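Local coordinates for putative alpha-L-fucosidase (Bacteroides thetaiotaomicron VPI-5482, PDB 3GZA), which probably acts as a family 29 glycoside hydrolase, an exported alpha-L-fucosidase that removes terminal fucose from sugar chains, at residues Val227-Trp232 / His407-Lys412; Ile373-Asn376 / Gly380-Ile383. All coordinates share one frame; numbering follows the deposited sequence.

Contact 1 (Val227-Trp232 / His407-Lys412); sequences VEYPCW and HKRIEK
The guanidinium of Arg409 lies flat on the phenol ring of Tyr229, the two planes inclined by 19° and their centres 3.7 Å apart. Within this offset stack the atoms do not meet evenly. Arg409 NE comes to 3.3 Å from Tyr229 CE1, on the side of the ring that carries the hydroxyl, whereas Arg409 NH2 stands over the ring centre, 3.6 Å above its plane. With Arg409 CZ 26° off the ring normal, the pair also satisfies the geometry of a cation-pi interaction. The two side chains approach from opposite directions. Arg409 leaves strand 409-418 with CG anti to the backbone N, and a bend at chi2 (72°) brings the guanidinium over the tyrosine ring. That strand is an outer one in its sheet of the C-terminal beta-sandwich, assigned to the F5/8 type C family, while Tyr229 sits in a loop of the TIM-barrel-type catalytic domain, so the stack joins the two domains. The cation is fixed by more than the ring: Arg409 NH1 donates to Gly308 O, and Arg409 NH2 forms a salt bridge with Glu411 OE2 at 3.6 Å. Glu411 OE2 is itself hydrogen-bonded to Tyr386 OH. On the tyrosine side, Tyr229 OH is hydrogen-bonded to Ser404 O and Glu403 N.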
ATOM      1  N   VAL A 227      30.636 -24.256  -4.951  1.00 23.88           N
ATOM      2  CA  VAL A 227      29.894 -25.454  -5.285  1.00 24.70           C
ATOM      3  C   VAL A 227      30.798 -26.628  -4.959  1.00 24.43           C
ATOM      4  O   VAL A 227      31.967 -26.464  -4.678  1.00 23.84           O
ATOM      5  CB  VAL A 227      29.437 -25.485  -6.758  1.00 24.63           C
ATOM      6  CG1 VAL A 227      28.390 -24.410  -7.036  1.00 24.62           C
ATOM      7  CG2 VAL A 227      30.633 -25.367  -7.758  1.00 24.48           C
ATOM      8  N   GLU A 228      30.295 -27.848  -5.066  1.00 24.55           N
ATOM      9  CA  GLU A 228      31.106 -29.014  -4.828  1.00 24.39           C
ATOM     10  C   GLU A 228      31.752 -29.464  -6.128  1.00 24.07           C
ATOM     11  O   GLU A 228      31.604 -28.801  -7.158  1.00 23.44           O
ATOM     12  CB  GLU A 228      30.273 -30.099  -4.172  1.00 24.07           C
ATOM     13  CG  GLU A 228      29.736 -29.701  -2.800  1.00 26.63           C
ATOM     14  CD  GLU A 228      30.843 -29.449  -1.806  1.00 29.12           C
ATOM     15  OE1 GLU A 228      31.715 -30.323  -1.693  1.00 36.16           O
ATOM     16  OE2 GLU A 228      30.819 -28.424  -1.102  1.00 31.60           O
ATOM     17  N   TYR A 229      32.530 -30.537  -6.071  1.00 23.91           N
ATOM     18  CA  TYR A 229      33.211 -31.071  -7.249  1.00 23.55           C
ATOM     19  C   TYR A 229      33.050 -32.593  -7.317  1.00 24.18           C
ATOM     20  O   TYR A 229      33.246 -33.254  -6.295  1.00 23.67           O
ATOM     21  CB  TYR A 229      34.698 -30.616  -7.256  1.00 23.98           C
ATOM     22  CG  TYR A 229      35.316 -30.973  -8.600  1.00 21.77           C
ATOM     23  CD1 TYR A 229      35.168 -30.104  -9.684  1.00 22.59           C
ATOM     24  CD2 TYR A 229      35.980 -32.169  -8.796  1.00 23.04           C
ATOM     25  CE1 TYR A 229      35.627 -30.428 -10.908  1.00 24.00           C
ATOM     26  CE2 TYR A 229      36.457 -32.532 -10.057  1.00 22.08           C
ATOM     27  CZ  TYR A 229      36.282 -31.638 -11.114  1.00 22.66           C
ATOM     28  OH  TYR A 229      36.750 -31.965 -12.358  1.00 23.37           O
ATOM     29  N   PRO A 230      32.705 -33.148  -8.500  1.00 24.35           N
ATOM     30  CA  PRO A 230      32.463 -32.486  -9.788  1.00 23.81           C
ATOM     31  C   PRO A 230      31.218 -31.616  -9.763  1.00 24.13           C
ATOM     32  O   PRO A 230      30.354 -31.782  -8.879  1.00 22.94           O
ATOM     33  CB  PRO A 230      32.277 -33.659 -10.761  1.00 23.61           C
ATOM     34  CG  PRO A 230      31.818 -34.762  -9.942  1.00 26.41           C
ATOM     35  CD  PRO A 230      32.530 -34.609  -8.628  1.00 25.33           C
ATOM     36  N   CYS A 231      31.146 -30.657 -10.679  1.00 22.98           N
ATOM     37  CA  CYS A 231      29.969 -29.799 -10.809  1.00 23.69           C
ATOM     38  C   CYS A 231      29.586 -29.697 -12.290  1.00 23.95           C
ATOM     39  O   CYS A 231      30.306 -29.114 -13.079  1.00 24.41           O
ATOM     40  CB  CYS A 231      30.181 -28.399 -10.239  1.00 23.62           C
ATOM     41  SG  CYS A 231      28.695 -27.417 -10.275  1.00 25.50           S
ATOM     42  N   TRP A 232      28.463 -30.328 -12.643  1.00 23.58           N
ATOM     43  CA  TRP A 232      27.955 -30.386 -14.011  1.00 22.83           C
ATOM     44  C   TRP A 232      26.837 -29.395 -14.181  1.00 23.35           C
ATOM     45  O   TRP A 232      26.141 -29.071 -13.245  1.00 24.02           O
ATOM     46  CB  TRP A 232      27.385 -31.797 -14.288  1.00 22.61           C
ATOM     47  CG  TRP A 232      28.301 -32.899 -13.894  1.00 22.51           C
ATOM     48  CD1 TRP A 232      28.226 -33.658 -12.737  1.00 23.21           C
ATOM     49  CD2 TRP A 232      29.388 -33.422 -14.637  1.00 21.88           C
ATOM     50  NE1 TRP A 232      29.224 -34.574 -12.721  1.00 21.98           N
ATOM     51  CE2 TRP A 232      29.966 -34.461 -13.865  1.00 20.67           C
ATOM     52  CE3 TRP A 232      29.940 -33.118 -15.874  1.00 21.03           C
ATOM     53  CZ2 TRP A 232      31.061 -35.193 -14.297  1.00 22.95           C
ATOM     54  CZ3 TRP A 232      31.064 -33.826 -16.295  1.00 22.73           C
ATOM     55  CH2 TRP A 232      31.594 -34.871 -15.526  1.00 23.67           C
ATOM     56  N   HIS A 407      32.619 -24.784 -18.387  1.00 25.17           N
ATOM     57  CA  HIS A 407      33.077 -23.471 -18.789  1.00 23.47           C
ATOM     58  C   HIS A 407      34.477 -23.150 -18.285  1.00 23.75           C
ATOM     59  O   HIS A 407      35.291 -22.620 -19.035  1.00 23.26           O
ATOM     60  CB  HIS A 407      32.089 -22.396 -18.387  1.00 24.56           C
ATOM     61  CG  HIS A 407      32.620 -21.029 -18.642  1.00 22.85           C
ATOM     62  ND1 HIS A 407      32.748 -20.540 -19.921  1.00 24.25           N
ATOM     63  CD2 HIS A 407      33.204 -20.124 -17.816  1.00 25.32           C
ATOM     64  CE1 HIS A 407      33.318 -19.346 -19.858  1.00 26.02           C
ATOM     65  NE2 HIS A 407      33.629 -19.090 -18.608  1.00 25.47           N
ATOM     66  N   LYS A 408      34.768 -23.526 -17.035  1.00 23.52           N
ATOM     67  CA  LYS A 408      36.077 -23.273 -16.466  1.00 22.91           C
ATOM     68  C   LYS A 408      36.392 -24.170 -15.292  1.00 23.64           C
ATOM     69  O   LYS A 408      35.559 -24.367 -14.420  1.00 23.52           O
ATOM     70  CB  LYS A 408      36.220 -21.813 -16.028  1.00 23.24           C
ATOM     71  CG  LYS A 408      37.609 -21.413 -15.495  1.00 24.81           C
ATOM     72  CD  LYS A 408      37.705 -19.902 -15.363  1.00 25.89           C
ATOM     73  CE  LYS A 408      38.090 -19.197 -16.704  1.00 26.00           C
ATOM     74  NZ  LYS A 408      38.253 -17.705 -16.514  1.00 27.61           N
ATOM     75  N   ARG A 409      37.628 -24.661 -15.282  1.00 23.47           N
ATOM     76  CA  ARG A 409      38.154 -25.505 -14.238  1.00 23.41           C
ATOM     77  C   ARG A 409      39.466 -24.872 -13.856  1.00 23.96           C
ATOM     78  O   ARG A 409      40.319 -24.664 -14.745  1.00 23.36           O
ATOM     79  CB  ARG A 409      38.429 -26.920 -14.760  1.00 24.60           C
ATOM     80  CG  ARG A 409      39.005 -27.907 -13.727  1.00 24.61           C
ATOM     81  CD  ARG A 409      37.985 -28.307 -12.725  1.00 23.43           C
ATOM     82  NE  ARG A 409      38.540 -29.133 -11.666  1.00 22.97           N
ATOM     83  CZ  ARG A 409      38.548 -28.840 -10.372  1.00 24.60           C
ATOM     84  NH1 ARG A 409      38.085 -27.701  -9.893  1.00 26.04           N
ATOM     85  NH2 ARG A 409      39.076 -29.708  -9.526  1.00 26.69           N
ATOM     86  N   ILE A 410      39.647 -24.609 -12.559  1.00 24.27           N
ATOM     87  CA  ILE A 410      40.942 -24.136 -12.053  1.00 23.61           C
ATOM     88  C   ILE A 410      41.493 -25.264 -11.231  1.00 24.67           C
ATOM     89  O   ILE A 410      40.828 -25.730 -10.324  1.00 25.59           O
ATOM     90  CB  ILE A 410      40.817 -22.837 -11.216  1.00 23.16           C
ATOM     91  CG1 ILE A 410      40.326 -21.694 -12.111  1.00 21.84           C
ATOM     92  CG2 ILE A 410      42.199 -22.413 -10.561  1.00 22.07           C
ATOM     93  CD1 ILE A 410      39.893 -20.430 -11.383  1.00 24.08           C
ATOM     94  N   GLU A 411      42.708 -25.704 -11.561  1.00 24.78           N
ATOM     95  CA  GLU A 411      43.405 -26.745 -10.815  1.00 25.54           C
ATOM     96  C   GLU A 411      44.659 -26.146 -10.185  1.00 26.54           C
ATOM     97  O   GLU A 411      45.407 -25.457 -10.848  1.00 26.89           O
ATOM     98  CB  GLU A 411      43.834 -27.857 -11.759  1.00 24.59           C
ATOM     99  CG  GLU A 411      42.748 -28.864 -12.183  1.00 25.52           C
ATOM    100  CD  GLU A 411      42.428 -29.907 -11.112  1.00 29.95           C
ATOM    101  OE1 GLU A 411      42.846 -29.746  -9.938  1.00 28.52           O
ATOM    102  OE2 GLU A 411      41.777 -30.928 -11.481  1.00 30.29           O
ATOM    103  N   LYS A 412      44.886 -26.460  -8.916  1.00 28.31           N
ATOM    104  CA  LYS A 412      46.054 -25.993  -8.165  1.00 28.62           C
ATOM    105  C   LYS A 412      46.706 -27.216  -7.600  1.00 28.45           C
ATOM    106  O   LYS A 412      46.031 -28.084  -7.072  1.00 29.04           O
ATOM    107  CB  LYS A 412      45.601 -25.113  -7.014  1.00 29.35           C
ATOM    108  CG  LYS A 412      46.725 -24.474  -6.165  1.00 32.47           C
ATOM    109  CD  LYS A 412      46.089 -23.609  -5.064  1.00 35.68           C
ATOM    110  CE  LYS A 412      47.071 -22.803  -4.267  1.00 37.82           C
ATOM    111  NZ  LYS A 412      47.974 -23.656  -3.459  1.00 41.01           N
TER

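Contact 2 (Ile373-Asn376 / Gly380-Ile383); sequences IQEN and GERI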
ATOM      1  N   ILE A 373      41.467 -25.078 -17.452  1.00 24.57           N
ATOM      2  CA  ILE A 373      40.944 -25.814 -18.604  1.00 24.45           C
ATOM      3  C   ILE A 373      39.554 -25.276 -18.840  1.00 24.87           C
ATOM      4  O   ILE A 373      38.814 -25.054 -17.887  1.00 24.00           O
ATOM      5  CB  ILE A 373      40.792 -27.310 -18.347  1.00 24.13           C
ATOM      6  CG1 ILE A 373      41.987 -27.875 -17.574  1.00 25.88           C
ATOM      7  CG2 ILE A 373      40.523 -28.077 -19.708  1.00 23.56           C
ATOM      8  CD1 ILE A 373      41.745 -29.291 -17.023  1.00 29.93           C
ATOM      9  N   GLN A 374      39.213 -25.017 -20.095  1.00 24.37           N
ATOM     10  CA  GLN A 374      37.872 -24.553 -20.450  1.00 24.71           C
ATOM     11  C   GLN A 374      37.373 -25.273 -21.680  1.00 24.64           C
ATOM     12  O   GLN A 374      38.110 -25.391 -22.659  1.00 24.16           O
ATOM     13  CB  GLN A 374      37.861 -23.051 -20.761  1.00 25.34           C
ATOM     14  CG  GLN A 374      38.302 -22.122 -19.662  1.00 23.85           C
ATOM     15  CD  GLN A 374      38.035 -20.673 -20.026  1.00 26.63           C
ATOM     16  OE1 GLN A 374      38.938 -19.991 -20.501  1.00 27.92           O
ATOM     17  NE2 GLN A 374      36.794 -20.217 -19.883  1.00 26.14           N
ATOM     18  N   GLU A 375      36.133 -25.766 -21.615  1.00 24.31           N
ATOM     19  CA  GLU A 375      35.459 -26.326 -22.768  1.00 24.63           C
ATOM     20  C   GLU A 375      34.680 -25.207 -23.469  1.00 24.47           C
ATOM     21  O   GLU A 375      34.386 -24.184 -22.862  1.00 25.68           O
ATOM     22  CB  GLU A 375      34.490 -27.435 -22.368  1.00 24.15           C
ATOM     23  CG  GLU A 375      35.141 -28.662 -21.808  1.00 24.68           C
ATOM     24  CD  GLU A 375      34.142 -29.776 -21.510  1.00 23.61           C
ATOM     25  OE1 GLU A 375      33.629 -29.757 -20.383  1.00 23.78           O
ATOM     26  OE2 GLU A 375      33.916 -30.673 -22.392  1.00 23.83           O
ATOM     27  N   ASN A 376      34.382 -25.404 -24.763  1.00 25.53           N
ATOM     28  CA  ASN A 376      33.521 -24.490 -25.518  1.00 26.05           C
ATOM     29  C   ASN A 376      32.080 -24.853 -25.073  1.00 25.52           C
ATOM     30  O   ASN A 376      31.449 -25.762 -25.606  1.00 25.87           O
ATOM     31  CB  ASN A 376      33.702 -24.692 -27.024  1.00 27.21           C
ATOM     32  CG  ASN A 376      33.225 -23.522 -27.825  1.00 29.44           C
ATOM     33  OD1 ASN A 376      32.787 -22.522 -27.281  1.00 34.06           O
ATOM     34  ND2 ASN A 376      33.358 -23.624 -29.138  1.00 32.16           N
ATOM     35  N   GLY A 380      28.480 -28.158 -25.088  1.00 26.48           N
ATOM     36  CA  GLY A 380      28.214 -29.085 -23.978  1.00 26.43           C
ATOM     37  C   GLY A 380      29.389 -29.473 -23.123  1.00 26.63           C
ATOM     38  O   GLY A 380      30.506 -29.020 -23.354  1.00 27.34           O
ATOM     39  N   GLU A 381      29.106 -30.295 -22.110  1.00 25.27           N
ATOM     40  CA  GLU A 381      30.089 -30.842 -21.206  1.00 24.37           C
ATOM     41  C   GLU A 381      30.448 -32.216 -21.740  1.00 24.86           C
ATOM     42  O   GLU A 381      29.779 -33.231 -21.486  1.00 24.70           O
ATOM     43  CB  GLU A 381      29.539 -30.815 -19.767  1.00 24.29           C
ATOM     44  CG  GLU A 381      29.639 -29.392 -19.255  1.00 25.22           C
ATOM     45  CD  GLU A 381      28.841 -29.058 -18.017  1.00 24.51           C
ATOM     46  OE1 GLU A 381      28.178 -29.965 -17.446  1.00 26.09           O
ATOM     47  OE2 GLU A 381      28.886 -27.873 -17.633  1.00 25.61           O
ATOM     48  N   ARG A 382      31.536 -32.260 -22.510  1.00 23.84           N
ATOM     49  CA  ARG A 382      31.962 -33.493 -23.156  1.00 23.80           C
ATOM     50  C   ARG A 382      32.962 -34.286 -22.351  1.00 24.26           C
ATOM     51  O   ARG A 382      32.976 -35.503 -22.401  1.00 23.97           O
ATOM     52  CB  ARG A 382      32.561 -33.184 -24.534  1.00 23.85           C
ATOM     53  CG  ARG A 382      31.611 -32.385 -25.365  1.00 24.37           C
ATOM     54  CD  ARG A 382      32.116 -32.073 -26.744  1.00 25.69           C
ATOM     55  NE  ARG A 382      31.029 -31.558 -27.575  1.00 25.86           N
ATOM     56  CZ  ARG A 382      30.978 -31.677 -28.903  1.00 29.26           C
ATOM     57  NH1 ARG A 382      31.941 -32.277 -29.577  1.00 30.06           N
ATOM     58  NH2 ARG A 382      29.938 -31.207 -29.576  1.00 30.06           N
ATOM     59  N   ILE A 383      33.820 -33.582 -21.624  1.00 23.83           N
ATOM     60  CA  ILE A 383      34.861 -34.196 -20.823  1.00 23.89           C
ATOM     61  C   ILE A 383      34.233 -34.862 -19.598  1.00 24.11           C
ATOM     62  O   ILE A 383      33.414 -34.246 -18.913  1.00 24.89           O
ATOM     63  CB  ILE A 383      35.917 -33.129 -20.377  1.00 23.58           C
ATOM     64  CG1 ILE A 383      36.704 -32.622 -21.599  1.00 23.08           C
ATOM     65  CG2 ILE A 383      36.916 -33.711 -19.325  1.00 23.92           C
ATOM     66  CD1 ILE A 383      37.667 -31.458 -21.240  1.00 23.44           C
TER
HETATM   67  O   HOH W   1      32.993 -31.553 -18.418  1.00 17.78           O
HETATM   68  O   HOH W   2      32.091 -28.387 -25.451  1.00 21.81           O
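Glu375 OE2 accepts two backbone N-H groups in succession, from Arg382 N at 2.9 Å and from Ile383 N at 3.0 Å. The two bonds are not equivalent. Arg382 N arrives on the syn side, 20° out of the carboxylate plane, with an N-H...O angle of 142°; Ile383 N donates from above that plane through a straighter angle of 157°. A chain extended beyond CG carries the carboxylate across to these amides, and Ile383 CD1 packs against Glu375 CG at 3.8 Å. The other oxygen, Glu375 OE1, accepts a hydrogen bond from a water 2.7 Å away, which also donates to Ile383 O, and it accepts Gly406 N as well. Four donors thus hold this buried carboxylate, consistent with a charged group stabilised by amides. With an alanine here, the amides of Arg382 and Ile383 would probably lose their shared acceptor and the loop would be freer to shift. Farther out, a second water bridges the carbonyls, donating to Asn376 O and to Gly380 O at 2.7 Å each. Beyond it, Asn376 ND2 is tied to Asp433 OD2, and Glu381 OE2 reaches Ser233 OG and Asn310 ND2 in the catalytic part of the chain. The Glu375 side chain thus bonds to the loop connecting strands 366-375 and 383-392, which belong to the two different antiparallel sheets of a beta-sandwich, the fold of F5/8 type C domains.

In the fold
The centres of contacts 1 and 2 lie about 11 Å apart, on the same side of the chain's centre. Contact 1 joins segments whose closest ends are 175 residues apart, and contact 2, local to one loop, falls within that interval. Their strands 409-418 and 366-375 are antiparallel neighbours in one four-stranded sheet, joined where Arg409 N meets Ile373 O at 2.9 Å, a probable hydrogen bond. A second join is packing: Trp232 CA of the barrel-side loop lies 3.5 Å from Glu381 OE1. The barrel loop 227-232 therefore touches the sandwich at the side chain of Arg409 on strand 409-418 and at the loop carrying Glu381, two neighbouring points of an interface that probably limits relative movement of the two domains.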